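Local coordinates for protein AP endonuclease, family 2 (Brucella melitensis biovar Abortus, PDB 3NGF) that probably interconverts hydroxypyruvate and 2-hydroxy-3-oxopropanoate as a manganese-binding TIM-barrel isomerase related to AP endonucleases, at residues 27-32 against 54-59; 65-70 against 100-105. All blocks are in the same frame, centred on the assembly; numbering follows the deposited sequence.

Contact 1: 27-32 against 54-59; sequences ERFRLA and ARELKQ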
ATOM      1  N   GLU A  27      16.435  -3.818 -12.029  0.50 12.59           N
ATOM      2  CA  GLU A  27      16.072  -4.473 -13.284  0.50 13.11           C
ATOM      3  C   GLU A  27      14.553  -4.741 -13.395  0.50 12.77           C
ATOM      4  O   GLU A  27      14.046  -5.031 -14.490  0.50 13.13           O
ATOM      5  CB  GLU A  27      16.874  -5.783 -13.437  0.50 14.28           C
ATOM      6  CG  GLU A  27      18.355  -5.565 -13.830  0.50 15.44           C
ATOM      7  CD  GLU A  27      19.236  -6.809 -13.757  0.50 17.39           C
ATOM      8  OE1 GLU A  27      20.424  -6.673 -13.353  0.50 13.74           O
ATOM      9  OE2 GLU A  27      18.744  -7.913 -14.101  0.50 17.96           O
ATOM     10  N   ARG A  28      13.830  -4.627 -12.279  1.00 12.43           N
ATOM     11  CA  ARG A  28      12.391  -4.970 -12.231  1.00 11.78           C
ATOM     12  C   ARG A  28      11.512  -3.954 -12.955  1.00 11.54           C
ATOM     13  O   ARG A  28      10.438  -4.294 -13.443  1.00 12.98           O
ATOM     14  CB  ARG A  28      11.918  -5.162 -10.773  1.00 11.33           C
ATOM     15  CG  ARG A  28      12.729  -6.274 -10.086  1.00 11.51           C
ATOM     16  CD  ARG A  28      12.297  -6.585  -8.657  1.00 11.41           C
ATOM     17  NE  ARG A  28      13.296  -7.436  -8.032  1.00 10.54           N
ATOM     18  CZ  ARG A  28      13.546  -7.508  -6.740  1.00 11.01           C
ATOM     19  NH1 ARG A  28      12.799  -6.820  -5.862  1.00 11.98           N
ATOM     20  NH2 ARG A  28      14.506  -8.317  -6.315  1.00 11.56           N
ATOM     21  N   PHE A  29      11.980  -2.698 -13.028  1.00 10.39           N
ATOM     22  CA  PHE A  29      11.224  -1.642 -13.692  1.00 10.15           C
ATOM     23  C   PHE A  29      11.011  -1.955 -15.176  1.00 11.05           C
ATOM     24  O   PHE A  29       9.869  -1.940 -15.666  1.00 10.74           O
ATOM     25  CB  PHE A  29      11.907  -0.284 -13.513  1.00  9.63           C
ATOM     26  CG  PHE A  29      11.935   0.198 -12.074  1.00 10.09           C
ATOM     27  CD1 PHE A  29      10.958   1.055 -11.601  1.00  9.72           C
ATOM     28  CD2 PHE A  29      12.942  -0.209 -11.214  1.00 11.04           C
ATOM     29  CE1 PHE A  29      10.979   1.503 -10.290  1.00  8.78           C
ATOM     30  CE2 PHE A  29      12.979   0.223  -9.901  1.00  9.50           C
ATOM     31  CZ  PHE A  29      11.979   1.069  -9.431  1.00  9.88           C
ATOM     32  N   ARG A  30      12.094  -2.302 -15.870  1.00 11.66           N
ATOM     33  CA  ARG A  30      12.015  -2.710 -17.279  1.00 12.14           C
ATOM     34  C   ARG A  30      11.122  -3.946 -17.469  1.00 12.23           C
ATOM     35  O   ARG A  30      10.304  -4.016 -18.397  1.00 12.64           O
ATOM     36  CB  ARG A  30      13.397  -3.010 -17.815  1.00 13.25           C
ATOM     37  CG  ARG A  30      13.395  -3.438 -19.303  1.00 16.75           C
ATOM     38  CD  ARG A  30      14.798  -3.713 -19.850  1.00 21.67           C
ATOM     39  NE  ARG A  30      15.494  -4.792 -19.139  1.00 24.23           N
ATOM     40  CZ  ARG A  30      15.328  -6.097 -19.359  1.00 30.05           C
ATOM     41  NH1 ARG A  30      14.477  -6.546 -20.285  1.00 32.48           N
ATOM     42  NH2 ARG A  30      16.025  -6.971 -18.648  1.00 32.17           N
ATOM     43  N   LEU A  31      11.297  -4.943 -16.617  1.00 12.11           N
ATOM     44  CA  LEU A  31      10.471  -6.148 -16.760  1.00 13.73           C
ATOM     45  C   LEU A  31       8.956  -5.883 -16.575  1.00 13.32           C
ATOM     46  O   LEU A  31       8.127  -6.445 -17.303  1.00 14.70           O
ATOM     47  CB  LEU A  31      10.968  -7.253 -15.848  1.00 14.41           C
ATOM     48  CG  LEU A  31      12.374  -7.806 -16.088  1.00 17.03           C
ATOM     49  CD1 LEU A  31      12.545  -9.051 -15.189  1.00 17.30           C
ATOM     50  CD2 LEU A  31      12.658  -8.144 -17.549  1.00 16.65           C
ATOM     51  N   ALA A  32       8.600  -5.009 -15.636  1.00 12.44           N
ATOM     52  CA  ALA A  32       7.218  -4.631 -15.408  1.00 12.24           C
ATOM     53  C   ALA A  32       6.666  -3.894 -16.608  1.00 12.78           C
ATOM     54  O   ALA A  32       5.574  -4.194 -17.061  1.00 12.94           O
ATOM     55  CB  ALA A  32       7.087  -3.740 -14.119  1.00 10.81           C
ATOM     56  N   ALA A  54      13.918   7.697 -10.015  1.00 10.29           N
ATOM     57  CA  ALA A  54      13.214   8.655 -10.928  1.00 10.81           C
ATOM     58  C   ALA A  54      13.529   8.333 -12.404  1.00 10.82           C
ATOM     59  O   ALA A  54      12.625   8.339 -13.271  1.00 11.24           O
ATOM     60  CB  ALA A  54      13.620  10.134 -10.606  1.00 11.39           C
ATOM     61  N   ARG A  55      14.794   8.049 -12.681  1.00 11.26           N
ATOM     62  CA  ARG A  55      15.235   7.719 -14.047  1.00 11.24           C
ATOM     63  C   ARG A  55      14.704   6.364 -14.500  1.00 11.89           C
ATOM     64  O   ARG A  55      14.322   6.191 -15.649  1.00 12.53           O
ATOM     65  CB  ARG A  55      16.759   7.819 -14.183  1.00 11.20           C
ATOM     66  CG  ARG A  55      17.265   9.270 -14.339  1.00 11.51           C
ATOM     67  CD  ARG A  55      18.750   9.295 -14.685  1.00 11.03           C
ATOM     68  NE  ARG A  55      19.594   8.874 -13.549  1.00 11.05           N
ATOM     69  CZ  ARG A  55      20.035   9.666 -12.585  1.00 14.39           C
ATOM     70  NH1 ARG A  55      20.782   9.172 -11.602  1.00 13.73           N
ATOM     71  NH2 ARG A  55      19.742  10.954 -12.584  1.00 17.47           N
ATOM     72  N   GLU A  56      14.625   5.403 -13.585  1.00 12.10           N
ATOM     73  CA  GLU A  56      13.963   4.130 -13.903  1.00 11.66           C
ATOM     74  C   GLU A  56      12.523   4.343 -14.381  1.00 11.57           C
ATOM     75  O   GLU A  56      12.090   3.752 -15.379  1.00 13.28           O
ATOM     76  CB  GLU A  56      13.925   3.199 -12.697  1.00 11.56           C
ATOM     77  CG  GLU A  56      15.217   2.602 -12.213  1.00 11.50           C
ATOM     78  CD  GLU A  56      15.868   1.619 -13.165  1.00 13.57           C
ATOM     79  OE1 GLU A  56      15.247   1.198 -14.191  1.00 13.55           O
ATOM     80  OE2 GLU A  56      17.027   1.250 -12.862  1.00 14.37           O
ATOM     81  N   LEU A  57      11.776   5.151 -13.651  1.00 10.71           N
ATOM     82  CA  LEU A  57      10.386   5.468 -13.997  1.00 11.60           C
ATOM     83  C   LEU A  57      10.264   6.171 -15.346  1.00 12.18           C
ATOM     84  O   LEU A  57       9.426   5.805 -16.169  1.00 12.16           O
ATOM     85  CB  LEU A  57       9.759   6.346 -12.912  1.00 10.86           C
ATOM     86  CG  LEU A  57       9.615   5.705 -11.535  1.00 10.82           C
ATOM     87  CD1 LEU A  57       9.211   6.791 -10.497  1.00 10.46           C
ATOM     88  CD2 LEU A  57       8.620   4.523 -11.530  1.00 10.99           C
ATOM     89  N   LYS A  58      11.136   7.145 -15.593  1.00 12.30           N
ATOM     90  CA  LYS A  58      11.071   7.936 -16.823  1.00 13.77           C
ATOM     91  C   LYS A  58      11.456   7.081 -18.016  1.00 13.28           C
ATOM     92  O   LYS A  58      10.782   7.125 -19.058  1.00 12.95           O
ATOM     93  CB  LYS A  58      11.972   9.168 -16.707  1.00 15.01           C
ATOM     94  CG  LYS A  58      11.968  10.112 -17.917  1.00 19.98           C
ATOM     95  CD  LYS A  58      12.849  11.324 -17.660  1.00 26.53           C
ATOM     96  CE  LYS A  58      12.905  12.278 -18.838  1.00 29.45           C
ATOM     97  NZ  LYS A  58      13.908  13.374 -18.575  1.00 34.05           N
ATOM     98  N   GLN A  59      12.528   6.307 -17.873  1.00 12.92           N
ATOM     99  CA  GLN A  59      13.089   5.565 -18.997  1.00 13.81           C
ATOM    100  C   GLN A  59      12.158   4.429 -19.431  1.00 14.07           C
ATOM    101  O   GLN A  59      12.117   4.058 -20.618  1.00 13.82           O
ATOM    102  CB  GLN A  59      14.481   5.042 -18.638  1.00 14.06           C
ATOM    103  CG  GLN A  59      15.135   4.267 -19.774  1.00 16.26           C
ATOM    104  CD  GLN A  59      16.616   3.997 -19.529  1.00 18.21           C
ATOM    105  OE1 GLN A  59      17.298   4.734 -18.773  1.00 16.88           O
ATOM    106  NE2 GLN A  59      17.129   2.919 -20.164  1.00 17.90           N
TER
HETATM  107  O   HOH W   1      14.938  -1.592 -15.165  1.00 11.69           O
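Phe29 of helix 25-34 lays one ring face against the methylene groups of Glu56 on helix 50-59, and this pair makes most of the contact. Glu56 CB sits 3.8 Å from the centroid of the Phe29 ring and 16° off its normal, a CH-pi contact displaced toward the rim. Next along the chain, Glu56 CG reaches the same ring at Phe29 CD2, 3.8 Å away.

The Glu56 side chain then folds back: a bend at chi2 (-67°) turns the carboxylate so that it lies above the ring plane, past the rim at Phe29 CD2, with the two planes only 18° from parallel. Its OE1 ends up 3.7 Å from Phe29 CB, near the backbone of the other helix. There a water bridges the gap, accepting from Arg30 N at 3.0 Å and donating to Glu56 OE1 at 3.0 Å.

Leu57 completes the apolar side of the joint. Its CD2 methyl comes within 4.0 Å of Phe29 CE1, approaching the ring obliquely. Phe29 packs edge-to-face on Phe25 of its own helix. The contact joins the first two helices of the TIM-barrel wall, and Leu57, leaning on Val40 of strand 39-41, seats the pair on the sheet.

No direct hydrogen bond crosses between the segments. The aliphatic part of Glu56 serves as hydrophobic surface against a buried ring, while its carboxylate keeps a water at OE1, which, with its partly exposed position, is consistent with an ionised acid.

Contact 2: 65-70 against 100-105; sequences VLFNMP and HYALAL
Tyr101 O accepts the backbone N-H of Leu105 at 2.9 Å, a bond in the last turn of helix 88-104 that ties together two of the three residues on which Phe67 rests. With Leu105 the chain leaves helical geometry, but its side chain still faces the strand.

Phe67 sends its ring end-on toward this turn. CZ leads, 3.7 Å from Tyr101 CB and 4.1 Å from Ala102 CB, and on one flank of the ring CE2 lies 4.0 Å from Leu105 CD1. The backbone N of Ala102 stands at the ring edge, near its plane, 3.5 Å from Phe67 CZ; this is van der Waals contact. Phe67 reaches the helix with CG set between its own backbone N and carbonyl carbon (chi1 60°), the crowded position.

Strand 63-68, helix 88-104 and strand 109-111 make a beta-alpha-beta crossover of the TIM barrel, and Phe67 fills the layer between sheet and helix within it. Leu110 of the returning strand touches both Phe67 and Ala102, closing the unit from that side. The backbone of Phe67 is also hydrogen-bonded to His111.

Tyr101 offers Phe67 only the base of its side chain. The two side chains cross at about a right angle, and with chi1 at -81° the tyrosine ring runs on toward the loop before helix 50-59, where the hydroxyl is hydrogen-bonded to Phe48 O and the ring meets Tyr46 edge-to-face. Leu105 also touches Ile53 of helix 50-59.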
ATOM      1  N   VAL A  65       3.047   4.579  -8.047  1.00  9.85           N
ATOM      2  CA  VAL A  65       1.687   4.660  -7.489  1.00 10.05           C
ATOM      3  C   VAL A  65       1.686   4.756  -5.969  1.00  9.98           C
ATOM      4  O   VAL A  65       0.812   5.422  -5.384  1.00 11.79           O
ATOM      5  CB  VAL A  65       0.877   3.452  -7.963  1.00 10.75           C
ATOM      6  CG1 VAL A  65      -0.449   3.360  -7.270  1.00 15.08           C
ATOM      7  CG2 VAL A  65       0.742   3.514  -9.534  1.00  9.42           C
ATOM      8  N   LEU A  66       2.659   4.120  -5.331  1.00 10.09           N
ATOM      9  CA  LEU A  66       2.661   3.975  -3.867  1.00  9.99           C
ATOM     10  C   LEU A  66       4.037   3.550  -3.392  1.00 10.13           C
ATOM     11  O   LEU A  66       4.731   2.797  -4.076  1.00  9.56           O
ATOM     12  CB  LEU A  66       1.627   2.909  -3.438  1.00 11.56           C
ATOM     13  CG  LEU A  66       1.592   2.578  -1.924  1.00 12.90           C
ATOM     14  CD1 LEU A  66       0.788   3.619  -1.223  1.00 17.33           C
ATOM     15  CD2 LEU A  66       1.038   1.169  -1.660  1.00 17.05           C
ATOM     16  N   PHE A  67       4.436   4.031  -2.219  1.00  8.75           N
ATOM     17  CA  PHE A  67       5.449   3.362  -1.406  1.00  8.72           C
ATOM     18  C   PHE A  67       5.259   3.739   0.068  1.00  9.25           C
ATOM     19  O   PHE A  67       4.343   4.508   0.420  1.00  9.23           O
ATOM     20  CB  PHE A  67       6.887   3.591  -1.900  1.00  8.27           C
ATOM     21  CG  PHE A  67       7.317   5.043  -1.926  1.00  7.46           C
ATOM     22  CD1 PHE A  67       7.952   5.605  -0.807  1.00  8.85           C
ATOM     23  CD2 PHE A  67       7.066   5.836  -3.039  1.00  9.59           C
ATOM     24  CE1 PHE A  67       8.364   6.954  -0.812  1.00 11.40           C
ATOM     25  CE2 PHE A  67       7.470   7.147  -3.076  1.00  8.81           C
ATOM     26  CZ  PHE A  67       8.117   7.716  -1.967  1.00  9.64           C
ATOM     27  N   ASN A  68       6.032   3.100   0.930  1.00  8.80           N
ATOM     28  CA  ASN A  68       5.869   3.297   2.376  1.00  9.63           C
ATOM     29  C   ASN A  68       6.854   4.298   2.921  1.00 10.15           C
ATOM     30  O   ASN A  68       7.991   4.404   2.447  1.00 10.57           O
ATOM     31  CB  ASN A  68       6.080   1.994   3.139  1.00  8.96           C
ATOM     32  CG  ASN A  68       5.104   0.920   2.782  1.00 12.34           C
ATOM     33  OD1 ASN A  68       4.232   1.101   1.946  1.00 13.80           O
ATOM     34  ND2 ASN A  68       5.252  -0.249   3.435  1.00 13.80           N
ATOM     35  N   MET A  69       6.446   4.995   3.976  1.00 10.60           N
ATOM     36  CA  MET A  69       7.384   5.784   4.762  1.00 10.72           C
ATOM     37  C   MET A  69       8.387   4.853   5.489  1.00 11.04           C
ATOM     38  O   MET A  69       8.120   3.658   5.653  1.00 10.37           O
ATOM     39  CB  MET A  69       6.613   6.649   5.762  1.00 11.97           C
ATOM     40  CG  MET A  69       5.589   7.576   5.114  1.00 11.13           C
ATOM     41  SD  MET A  69       4.923   8.722   6.305  1.00 13.95           S
ATOM     42  CE  MET A  69       4.005   9.856   5.243  1.00 14.44           C
ATOM     43  N   PRO A  70       9.536   5.390   5.932  1.00 11.06           N
ATOM     44  CA  PRO A  70      10.516   4.533   6.623  1.00 12.12           C
ATOM     45  C   PRO A  70       9.852   3.790   7.800  1.00 12.25           C
ATOM     46  O   PRO A  70       9.053   4.386   8.542  1.00 13.66           O
ATOM     47  CB  PRO A  70      11.572   5.526   7.100  1.00 12.06           C
ATOM     48  CG  PRO A  70      11.484   6.666   6.152  1.00 12.78           C
ATOM     49  CD  PRO A  70      10.047   6.756   5.721  1.00 11.05           C
ATOM     50  N   HIS A 100      10.834  13.713   0.337  1.00 12.95           N
ATOM     51  CA  HIS A 100      11.947  13.853  -0.623  1.00 13.47           C
ATOM     52  C   HIS A 100      11.832  12.853  -1.763  1.00 12.96           C
ATOM     53  O   HIS A 100      11.887  13.228  -2.933  1.00 11.88           O
ATOM     54  CB  HIS A 100      13.324  13.712   0.055  1.00 14.82           C
ATOM     55  CG  HIS A 100      14.455  13.557  -0.911  1.00 15.29           C
ATOM     56  ND1 HIS A 100      14.915  14.600  -1.695  1.00 16.89           N
ATOM     57  CD2 HIS A 100      15.200  12.474  -1.251  1.00 18.75           C
ATOM     58  CE1 HIS A 100      15.896  14.162  -2.468  1.00 19.98           C
ATOM     59  NE2 HIS A 100      16.098  12.882  -2.212  1.00 18.92           N
ATOM     60  N   TYR A 101      11.617  11.577  -1.417  1.00 11.78           N
ATOM     61  CA  TYR A 101      11.431  10.561  -2.432  1.00 11.95           C
ATOM     62  C   TYR A 101      10.127  10.720  -3.207  1.00 11.00           C
ATOM     63  O   TYR A 101      10.104  10.543  -4.431  1.00 11.03           O
ATOM     64  CB  TYR A 101      11.495   9.153  -1.807  1.00 11.80           C
ATOM     65  CG  TYR A 101      12.884   8.652  -1.570  1.00 12.25           C
ATOM     66  CD1 TYR A 101      13.638   9.107  -0.484  1.00 13.62           C
ATOM     67  CD2 TYR A 101      13.456   7.702  -2.409  1.00 14.59           C
ATOM     68  CE1 TYR A 101      14.911   8.649  -0.260  1.00 15.13           C
ATOM     69  CE2 TYR A 101      14.725   7.231  -2.187  1.00 16.22           C
ATOM     70  CZ  TYR A 101      15.456   7.705  -1.115  1.00 17.31           C
ATOM     71  OH  TYR A 101      16.728   7.240  -0.907  1.00 19.82           O
ATOM     72  N   ALA A 102       9.048  11.063  -2.520  1.00 10.05           N
ATOM     73  CA  ALA A 102       7.752  11.261  -3.200  1.00 10.25           C
ATOM     74  C   ALA A 102       7.809  12.373  -4.240  1.00 10.92           C
ATOM     75  O   ALA A 102       7.294  12.215  -5.336  1.00 10.65           O
ATOM     76  CB  ALA A 102       6.631  11.544  -2.191  1.00  9.64           C
ATOM     77  N   LEU A 103       8.479  13.478  -3.929  1.00 11.09           N
ATOM     78  CA  LEU A 103       8.617  14.536  -4.925  1.00 11.74           C
ATOM     79  C   LEU A 103       9.501  14.092  -6.100  1.00 11.99           C
ATOM     80  O   LEU A 103       9.145  14.322  -7.266  1.00 12.27           O
ATOM     81  CB  LEU A 103       9.121  15.819  -4.251  1.00 12.01           C
ATOM     82  CG  LEU A 103       8.157  16.418  -3.211  1.00 13.28           C
ATOM     83  CD1 LEU A 103       8.797  17.605  -2.444  1.00 14.01           C
ATOM     84  CD2 LEU A 103       6.849  16.883  -3.883  1.00 14.23           C
ATOM     85  N   ALA A 104      10.620  13.433  -5.815  1.00 11.56           N
ATOM     86  CA  ALA A 104      11.482  12.903  -6.867  1.00 12.26           C
ATOM     87  C   ALA A 104      10.802  11.941  -7.838  1.00 12.33           C
ATOM     88  O   ALA A 104      11.083  11.949  -9.048  1.00 12.06           O
ATOM     89  CB  ALA A 104      12.755  12.273  -6.273  1.00 12.45           C
ATOM     90  N   LEU A 105       9.920  11.095  -7.304  1.00 12.04           N
ATOM     91  CA  LEU A 105       9.227  10.084  -8.079  1.00 12.55           C
ATOM     92  C   LEU A 105       7.823  10.501  -8.559  1.00 12.98           C
ATOM     93  O   LEU A 105       7.117   9.684  -9.171  1.00 13.20           O
ATOM     94  CB  LEU A 105       9.104   8.793  -7.247  1.00 12.17           C
ATOM     95  CG  LEU A 105      10.383   8.239  -6.620  1.00 12.86           C
ATOM     96  CD1 LEU A 105      10.129   6.849  -6.023  1.00 12.59           C
ATOM     97  CD2 LEU A 105      11.535   8.222  -7.576  1.00 13.03           C
TER

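In the fold
Contacts 1 and 2 follow one another along the chain, with centres 15 Å apart. Helix 50-59, which carries one side of contact 1, also packs against residues 104-105 of contact 2, and strand 63-68 follows it in the chain. Leu105 CD2 comes within 3.5 Å of Ala54 N, and Leu105 O lies 3.8 Å from Leu57 CD1. Leu57 and Leu105 therefore carry the packing from one contact to the other around the barrel wall. Contact 1 lies away from the metal site, though a glycerol is bound about 3 Å from the Glu56 side chain. Contact 2 is deeper: the Phe67 side chain is about 9 Å from that of the manganese ligand Gln211 and about 12 Å from the manganese ion.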